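Importin-95 (Chaetomium thermophilum, PDB 4XRI) acts as a nuclear transport receptor of the importin-beta family, carrying protein cargo into the nucleus, and probably binds a small GTPase. Local coordinates at residues V233-T238 / F273-L278; P334-L339 / Y359-L364. The protein carries 2 engineered substitutions. All blocks are in the same frame, centred on the assembly; numbering follows the deposited sequence.

Contact 1: V233-T238 / F273-L278; sequences VVCEAT and FGLTIL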
ATOM      1  N   VAL A 233      -8.981 -30.675  16.897  1.00 46.75           N
ATOM      2  CA  VAL A 233      -7.803 -30.460  17.726  1.00 41.15           C
ATOM      3  C   VAL A 233      -7.550 -28.969  17.949  1.00 40.86           C
ATOM      4  O   VAL A 233      -7.062 -28.570  19.004  1.00 40.88           O
ATOM      5  CB  VAL A 233      -6.538 -31.129  17.113  1.00 42.38           C
ATOM      6  CG1 VAL A 233      -6.029 -30.373  15.904  1.00 43.81           C
ATOM      7  CG2 VAL A 233      -5.446 -31.241  18.161  1.00 41.30           C
ATOM      8  N   VAL A 234      -7.902 -28.144  16.966  1.00 39.65           N
ATOM      9  CA  VAL A 234      -7.695 -26.706  17.090  1.00 39.17           C
ATOM     10  C   VAL A 234      -8.662 -26.124  18.117  1.00 38.19           C
ATOM     11  O   VAL A 234      -8.270 -25.339  18.981  1.00 38.60           O
ATOM     12  CB  VAL A 234      -7.879 -25.976  15.743  1.00 38.77           C
ATOM     13  CG1 VAL A 234      -7.897 -24.471  15.952  1.00 38.99           C
ATOM     14  CG2 VAL A 234      -6.773 -26.357  14.772  1.00 37.69           C
ATOM     15  N   CYS A 235      -9.927 -26.518  18.014  1.00 37.82           N
ATOM     16  CA  CYS A 235     -10.959 -26.057  18.936  1.00 42.81           C
ATOM     17  C   CYS A 235     -10.641 -26.489  20.363  1.00 45.04           C
ATOM     18  O   CYS A 235     -10.828 -25.730  21.316  1.00 46.27           O
ATOM     19  CB  CYS A 235     -12.332 -26.588  18.514  1.00 42.87           C
ATOM     20  SG  CYS A 235     -13.000 -25.817  17.016  1.00 43.01           S
ATOM     21  N   GLU A 236     -10.151 -27.717  20.491  1.00 43.56           N
ATOM     22  CA  GLU A 236      -9.738 -28.276  21.772  1.00 48.33           C
ATOM     23  C   GLU A 236      -8.613 -27.456  22.393  1.00 45.46           C
ATOM     24  O   GLU A 236      -8.611 -27.180  23.595  1.00 38.65           O
ATOM     25  CB  GLU A 236      -9.293 -29.731  21.586  1.00 59.08           C
ATOM     26  CG  GLU A 236      -8.700 -30.388  22.820  1.00 55.78           C
ATOM     27  CD  GLU A 236      -8.310 -31.839  22.576  1.00 63.19           C
ATOM     28  OE1 GLU A 236      -9.178 -32.725  22.733  1.00 61.85           O
ATOM     29  OE2 GLU A 236      -7.136 -32.093  22.223  1.00 60.02           O
ATOM     30  N   ALA A 237      -7.665 -27.058  21.552  1.00 38.83           N
ATOM     31  CA  ALA A 237      -6.472 -26.351  21.998  1.00 40.32           C
ATOM     32  C   ALA A 237      -6.770 -24.913  22.419  1.00 44.78           C
ATOM     33  O   ALA A 237      -6.028 -24.328  23.208  1.00 40.99           O
ATOM     34  CB  ALA A 237      -5.418 -26.371  20.901  1.00 36.87           C
ATOM     35  N   THR A 238      -7.859 -24.346  21.902  1.00 42.34           N
ATOM     36  CA  THR A 238      -8.236 -22.976  22.248  1.00 39.25           C
ATOM     37  C   THR A 238      -8.692 -22.876  23.701  1.00 43.98           C
ATOM     38  O   THR A 238      -8.658 -21.800  24.301  1.00 45.77           O
ATOM     39  CB  THR A 238      -9.363 -22.433  21.342  1.00 45.73           C
ATOM     40  OG1 THR A 238     -10.531 -23.250  21.483  1.00 48.19           O
ATOM     41  CG2 THR A 238      -8.929 -22.410  19.890  1.00 32.29           C
ATOM     42  N   PHE A 273     -17.930 -19.760  17.338  1.00 39.88           N
ATOM     43  CA  PHE A 273     -18.703 -18.661  17.906  1.00 42.48           C
ATOM     44  C   PHE A 273     -18.400 -18.496  19.393  1.00 34.23           C
ATOM     45  O   PHE A 273     -17.937 -17.446  19.830  1.00 41.14           O
ATOM     46  CB  PHE A 273     -20.200 -18.908  17.691  1.00 41.20           C
ATOM     47  CG  PHE A 273     -21.062 -17.696  17.911  1.00 42.66           C
ATOM     48  CD1 PHE A 273     -22.431 -17.831  18.063  1.00 47.81           C
ATOM     49  CD2 PHE A 273     -20.510 -16.426  17.950  1.00 36.47           C
ATOM     50  CE1 PHE A 273     -23.233 -16.725  18.260  1.00 45.51           C
ATOM     51  CE2 PHE A 273     -21.309 -15.316  18.147  1.00 44.86           C
ATOM     52  CZ  PHE A 273     -22.673 -15.465  18.299  1.00 44.71           C
ATOM     53  N   GLY A 274     -18.653 -19.552  20.156  1.00 37.31           N
ATOM     54  CA  GLY A 274     -18.440 -19.539  21.590  1.00 36.67           C
ATOM     55  C   GLY A 274     -16.982 -19.470  21.995  1.00 36.47           C
ATOM     56  O   GLY A 274     -16.629 -18.768  22.937  1.00 39.19           O
ATOM     57  N   LEU A 275     -16.132 -20.197  21.279  1.00 34.85           N
ATOM     58  CA  LEU A 275     -14.702 -20.226  21.582  1.00 39.60           C
ATOM     59  C   LEU A 275     -14.059 -18.849  21.478  1.00 38.97           C
ATOM     60  O   LEU A 275     -13.297 -18.445  22.357  1.00 37.99           O
ATOM     61  CB  LEU A 275     -13.973 -21.193  20.650  1.00 36.36           C
ATOM     62  CG  LEU A 275     -14.185 -22.683  20.901  1.00 40.20           C
ATOM     63  CD1 LEU A 275     -13.434 -23.496  19.866  1.00 34.20           C
ATOM     64  CD2 LEU A 275     -13.735 -23.052  22.302  1.00 38.54           C
ATOM     65  N   THR A 276     -14.368 -18.134  20.402  1.00 33.14           N
ATOM     66  CA  THR A 276     -13.771 -16.825  20.168  1.00 32.83           C
ATOM     67  C   THR A 276     -14.361 -15.765  21.095  1.00 37.91           C
ATOM     68  O   THR A 276     -13.683 -14.804  21.451  1.00 39.38           O
ATOM     69  CB  THR A 276     -13.942 -16.385  18.703  1.00 32.87           C
ATOM     70  OG1 THR A 276     -15.331 -16.404  18.351  1.00 38.02           O
ATOM     71  CG2 THR A 276     -13.186 -17.334  17.784  1.00 34.83           C
ATOM     72  N   ILE A 277     -15.618 -15.948  21.483  1.00 41.63           N
ATOM     73  CA  ILE A 277     -16.244 -15.086  22.481  1.00 36.53           C
ATOM     74  C   ILE A 277     -15.489 -15.203  23.802  1.00 40.54           C
ATOM     75  O   ILE A 277     -15.146 -14.197  24.430  1.00 37.30           O
ATOM     76  CB  ILE A 277     -17.727 -15.445  22.694  1.00 42.24           C
ATOM     77  CG1 ILE A 277     -18.572 -14.911  21.536  1.00 43.89           C
ATOM     78  CG2 ILE A 277     -18.237 -14.878  24.013  1.00 38.03           C
ATOM     79  CD1 ILE A 277     -19.991 -15.440  21.530  1.00 42.48           C
ATOM     80  N   LEU A 278     -15.225 -16.443  24.204  1.00 35.31           N
ATOM     81  CA  LEU A 278     -14.442 -16.718  25.403  1.00 42.37           C
ATOM     82  C   LEU A 278     -13.035 -16.152  25.270  1.00 44.98           C
ATOM     83  O   LEU A 278     -12.485 -15.600  26.222  1.00 42.34           O
ATOM     84  CB  LEU A 278     -14.376 -18.226  25.674  1.00 40.19           C
ATOM     85  CG  LEU A 278     -15.666 -18.968  26.031  1.00 46.16           C
ATOM     86  CD1 LEU A 278     -15.369 -20.440  26.280  1.00 49.88           C
ATOM     87  CD2 LEU A 278     -16.331 -18.339  27.245  1.00 48.27           C
TER
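L275 carries the whole of its side of this small interface (130 Å² buried in all), sending its two methyls to C235 and T238 on helix 224-238. The apolar part is a contact of one methyl: L275 CD1 lies 3.6 Å from C235 CB and 3.7 Å from C235 SG. With CG anti to the carbonyl carbon (chi1 -73°), the branch of L275 is carried out toward the other helix. The second part sets carbon against oxygen. T238 OG1 stands 3.3 Å from both L275 CD1 and L275 CD2, so the hydroxyl sits at the fork of the leucine, and the two side chains meet at about a right angle. No hydrogen bond spans the segments; instead T238 OG1 donates within its own segment to C235 O, at an unusually short 2.5 Å and tilted 27° from the carbonyl plane, which would account for the hydroxyl's orientation. A249 of helix 243-260 touches T238 as well, and L275 also reaches Q239, just after T238. Two helices in side-by-side contact, with the helix between them in sequence packed against one of them, are characteristic of the layered helical solenoid of HEAT-repeat proteins.

Contact 2: P334-L339 / Y359-L364; sequences PVLLQL and YQCLQL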
ATOM      1  N   PRO A 334     -20.789  -5.982  21.815  1.00 37.01           N
ATOM      2  CA  PRO A 334     -20.683  -5.495  23.197  1.00 35.40           C
ATOM      3  C   PRO A 334     -19.333  -5.793  23.855  1.00 34.97           C
ATOM      4  O   PRO A 334     -18.882  -5.011  24.691  1.00 35.30           O
ATOM      5  CB  PRO A 334     -21.811  -6.244  23.915  1.00 46.26           C
ATOM      6  CG  PRO A 334     -22.821  -6.480  22.866  1.00 46.05           C
ATOM      7  CD  PRO A 334     -22.026  -6.761  21.615  1.00 39.90           C
ATOM      8  N   VAL A 335     -18.695  -6.897  23.477  1.00 36.48           N
ATOM      9  CA  VAL A 335     -17.385  -7.238  24.022  1.00 39.89           C
ATOM     10  C   VAL A 335     -16.320  -6.278  23.501  1.00 40.83           C
ATOM     11  O   VAL A 335     -15.449  -5.835  24.252  1.00 40.38           O
ATOM     12  CB  VAL A 335     -16.985  -8.688  23.676  1.00 38.90           C
ATOM     13  CG1 VAL A 335     -15.545  -8.955  24.077  1.00 38.70           C
ATOM     14  CG2 VAL A 335     -17.919  -9.672  24.364  1.00 38.60           C
ATOM     15  N   LEU A 336     -16.403  -5.959  22.212  1.00 43.22           N
ATOM     16  CA  LEU A 336     -15.486  -5.009  21.591  1.00 38.37           C
ATOM     17  C   LEU A 336     -15.565  -3.645  22.265  1.00 38.64           C
ATOM     18  O   LEU A 336     -14.544  -3.024  22.558  1.00 40.09           O
ATOM     19  CB  LEU A 336     -15.785  -4.870  20.098  1.00 38.14           C
ATOM     20  CG  LEU A 336     -15.335  -6.027  19.208  1.00 39.83           C
ATOM     21  CD1 LEU A 336     -15.837  -5.819  17.792  1.00 37.41           C
ATOM     22  CD2 LEU A 336     -13.821  -6.142  19.238  1.00 44.00           C
ATOM     23  N   LEU A 337     -16.791  -3.188  22.500  1.00 35.40           N
ATOM     24  CA  LEU A 337     -17.036  -1.918  23.171  1.00 41.45           C
ATOM     25  C   LEU A 337     -16.445  -1.914  24.574  1.00 42.93           C
ATOM     26  O   LEU A 337     -15.898  -0.910  25.029  1.00 43.72           O
ATOM     27  CB  LEU A 337     -18.539  -1.633  23.227  1.00 40.28           C
ATOM     28  CG  LEU A 337     -19.189  -1.504  21.848  1.00 44.15           C
ATOM     29  CD1 LEU A 337     -20.702  -1.528  21.938  1.00 40.72           C
ATOM     30  CD2 LEU A 337     -18.715  -0.232  21.172  1.00 40.04           C
ATOM     31  N   GLN A 338     -16.563  -3.050  25.253  1.00 43.54           N
ATOM     32  CA  GLN A 338     -15.999  -3.217  26.585  1.00 41.93           C
ATOM     33  C   GLN A 338     -14.475  -3.111  26.537  1.00 39.72           C
ATOM     34  O   GLN A 338     -13.848  -2.557  27.443  1.00 49.61           O
ATOM     35  CB  GLN A 338     -16.424  -4.563  27.176  1.00 44.44           C
ATOM     36  CG  GLN A 338     -16.500  -4.585  28.688  1.00 59.90           C
ATOM     37  CD  GLN A 338     -16.942  -5.934  29.222  1.00 73.82           C
ATOM     38  OE1 GLN A 338     -16.872  -6.944  28.522  1.00 76.58           O
ATOM     39  NE2 GLN A 338     -17.409  -5.955  30.467  1.00 78.65           N
ATOM     40  N   LEU A 339     -13.890  -3.638  25.466  1.00 39.00           N
ATOM     41  CA  LEU A 339     -12.442  -3.617  25.293  1.00 44.33           C
ATOM     42  C   LEU A 339     -11.927  -2.220  24.968  1.00 47.23           C
ATOM     43  O   LEU A 339     -10.748  -1.926  25.164  1.00 49.09           O
ATOM     44  CB  LEU A 339     -12.021  -4.592  24.192  1.00 37.78           C
ATOM     45  CG  LEU A 339     -12.134  -6.078  24.535  1.00 45.49           C
ATOM     46  CD1 LEU A 339     -11.750  -6.931  23.337  1.00 41.86           C
ATOM     47  CD2 LEU A 339     -11.261  -6.412  25.739  1.00 51.32           C
ATOM     48  N   TYR A 359     -10.906  -1.424  18.457  1.00 42.42           N
ATOM     49  CA  TYR A 359     -11.372  -0.290  17.666  1.00 43.42           C
ATOM     50  C   TYR A 359     -11.320  -0.605  16.177  1.00 49.96           C
ATOM     51  O   TYR A 359     -12.275  -0.332  15.451  1.00 47.99           O
ATOM     52  CB  TYR A 359     -10.549   0.966  17.954  1.00 44.46           C
ATOM     53  CG  TYR A 359     -11.046   2.174  17.185  1.00 46.28           C
ATOM     54  CD1 TYR A 359     -12.060   2.976  17.695  1.00 41.09           C
ATOM     55  CD2 TYR A 359     -10.516   2.499  15.941  1.00 45.19           C
ATOM     56  CE1 TYR A 359     -12.523   4.072  16.993  1.00 42.53           C
ATOM     57  CE2 TYR A 359     -10.975   3.592  15.232  1.00 42.92           C
ATOM     58  CZ  TYR A 359     -11.978   4.376  15.762  1.00 49.27           C
ATOM     59  OH  TYR A 359     -12.440   5.467  15.060  1.00 52.94           O
ATOM     60  N   GLN A 360     -10.199  -1.168  15.733  1.00 41.94           N
ATOM     61  CA  GLN A 360     -10.044  -1.577  14.339  1.00 52.79           C
ATOM     62  C   GLN A 360     -11.159  -2.539  13.956  1.00 45.39           C
ATOM     63  O   GLN A 360     -11.810  -2.373  12.924  1.00 43.20           O
ATOM     64  CB  GLN A 360      -8.679  -2.238  14.095  1.00 63.80           C
ATOM     65  CG  GLN A 360      -7.474  -1.354  14.378  1.00 72.95           C
ATOM     66  CD  GLN A 360      -7.539  -0.015  13.674  1.00 84.97           C
ATOM     67  OE1 GLN A 360      -7.931   0.074  12.510  1.00 92.78           O
ATOM     68  NE2 GLN A 360      -7.155   1.042  14.383  1.00 86.99           N
ATOM     69  N   CYS A 361     -11.365  -3.539  14.806  1.00 39.15           N
ATOM     70  CA  CYS A 361     -12.394  -4.551  14.604  1.00 36.04           C
ATOM     71  C   CYS A 361     -13.778  -3.920  14.501  1.00 38.71           C
ATOM     72  O   CYS A 361     -14.576  -4.290  13.636  1.00 42.84           O
ATOM     73  CB  CYS A 361     -12.363  -5.575  15.746  1.00 34.16           C
ATOM     74  SG  CYS A 361     -13.390  -7.038  15.479  1.00 45.07           S
ATOM     75  N   LEU A 362     -14.055  -2.969  15.389  1.00 37.99           N
ATOM     76  CA  LEU A 362     -15.348  -2.296  15.423  1.00 42.32           C
ATOM     77  C   LEU A 362     -15.620  -1.551  14.120  1.00 43.18           C
ATOM     78  O   LEU A 362     -16.730  -1.594  13.589  1.00 42.17           O
ATOM     79  CB  LEU A 362     -15.415  -1.331  16.607  1.00 36.19           C
ATOM     80  CG  LEU A 362     -16.779  -0.698  16.876  1.00 47.90           C
ATOM     81  CD1 LEU A 362     -17.839  -1.779  17.032  1.00 47.96           C
ATOM     82  CD2 LEU A 362     -16.725   0.183  18.115  1.00 46.67           C
ATOM     83  N   GLN A 363     -14.595  -0.871  13.614  1.00 43.03           N
ATOM     84  CA  GLN A 363     -14.667  -0.201  12.317  1.00 45.70           C
ATOM     85  C   GLN A 363     -15.042  -1.178  11.212  1.00 42.86           C
ATOM     86  O   GLN A 363     -15.990  -0.952  10.462  1.00 44.06           O
ATOM     87  CB  GLN A 363     -13.335   0.473  11.977  1.00 51.64           C
ATOM     88  CG  GLN A 363     -13.199   1.886  12.500  1.00 58.78           C
ATOM     89  CD  GLN A 363     -12.080   2.643  11.810  1.00 72.27           C
ATOM     90  OE1 GLN A 363     -11.305   2.065  11.048  1.00 77.92           O
ATOM     91  NE2 GLN A 363     -11.992   3.944  12.068  1.00 70.52           N
ATOM     92  N   LEU A 364     -14.282  -2.266  11.123  1.00 45.33           N
ATOM     93  CA  LEU A 364     -14.530  -3.319  10.143  1.00 46.36           C
ATOM     94  C   LEU A 364     -15.907  -3.944  10.322  1.00 42.00           C
ATOM     95  O   LEU A 364     -16.569  -4.302   9.345  1.00 41.74           O
ATOM     96  CB  LEU A 364     -13.453  -4.402  10.242  1.00 45.43           C
ATOM     97  CG  LEU A 364     -12.025  -4.010   9.859  1.00 45.66           C
ATOM     98  CD1 LEU A 364     -11.059  -5.127  10.227  1.00 43.41           C
ATOM     99  CD2 LEU A 364     -11.937  -3.698   8.374  1.00 42.07           C
TER
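C361 and L362 meet L336 and L337 between two helices that follow one another in the chain, a roughly antiparallel pair as in HEAT-repeat solenoids. The evidence is an angle of 144° between the N-to-C directions of the short segments, whose axes approach to 9.5 Å. Along 359-364, Y359 comes first; it points away from 334-339, packs on S398 and A402 of helix 390-402, and its OH takes a weak hydrogen bond from Q363 NE2. At C361 the contact proper begins. Its SG is anti to the backbone N (chi1 -170°), which turns the sulfur to the branch of L336: C361 SG is 3.6 Å from L336 CD1, while C361 CB lies 3.8 Å from L336 CD2. Both methyls of the leucine thus rest against the cysteine, and CD1 also approaches the backbone at L362 N. Shortening L336 to an alanine here would probably leave C361 without its apolar partner in this segment and open a gap near the point where the backbones come nearest, L336 CA to L362 CA at 6.7 Å. The four contacting residues are buried and no hydrogen bond links the segments, so this interface is held by apolar contact. Further helices cover it: V292 and S296 of helix 285-310 touch C361, and on helix 390-402 A399 touches L337 and A402 touches L362. L362 is next, its side chain crossing that of L337 at about a right angle, with L362 CD2 3.7 Å from L337 CD2.

Overall arrangement
After the preceding N-terminal helices, the chain reaches helix 224-238, and contact 1 closes a loop of 34 residues that contains helix 243-260. Helix 285-310 then intervenes before contact 2 closes a shorter loop of 19 residues between helices 324-340 and 354-369. The two loops lie in series, neither nested nor crossed. The centres of contacts 1 and 2 are about 19 Å apart, and the two do not touch. Neighbouring parts make the connection: from segment 273-278, F273 packs on A328 and E331 of helix 324-340, and I277 on E331. Helix 285-310 meets both contacts' segments: W295 makes a weak hydrogen bond to T276, and V292 touches C361. Together they tie successive layers of one solenoid.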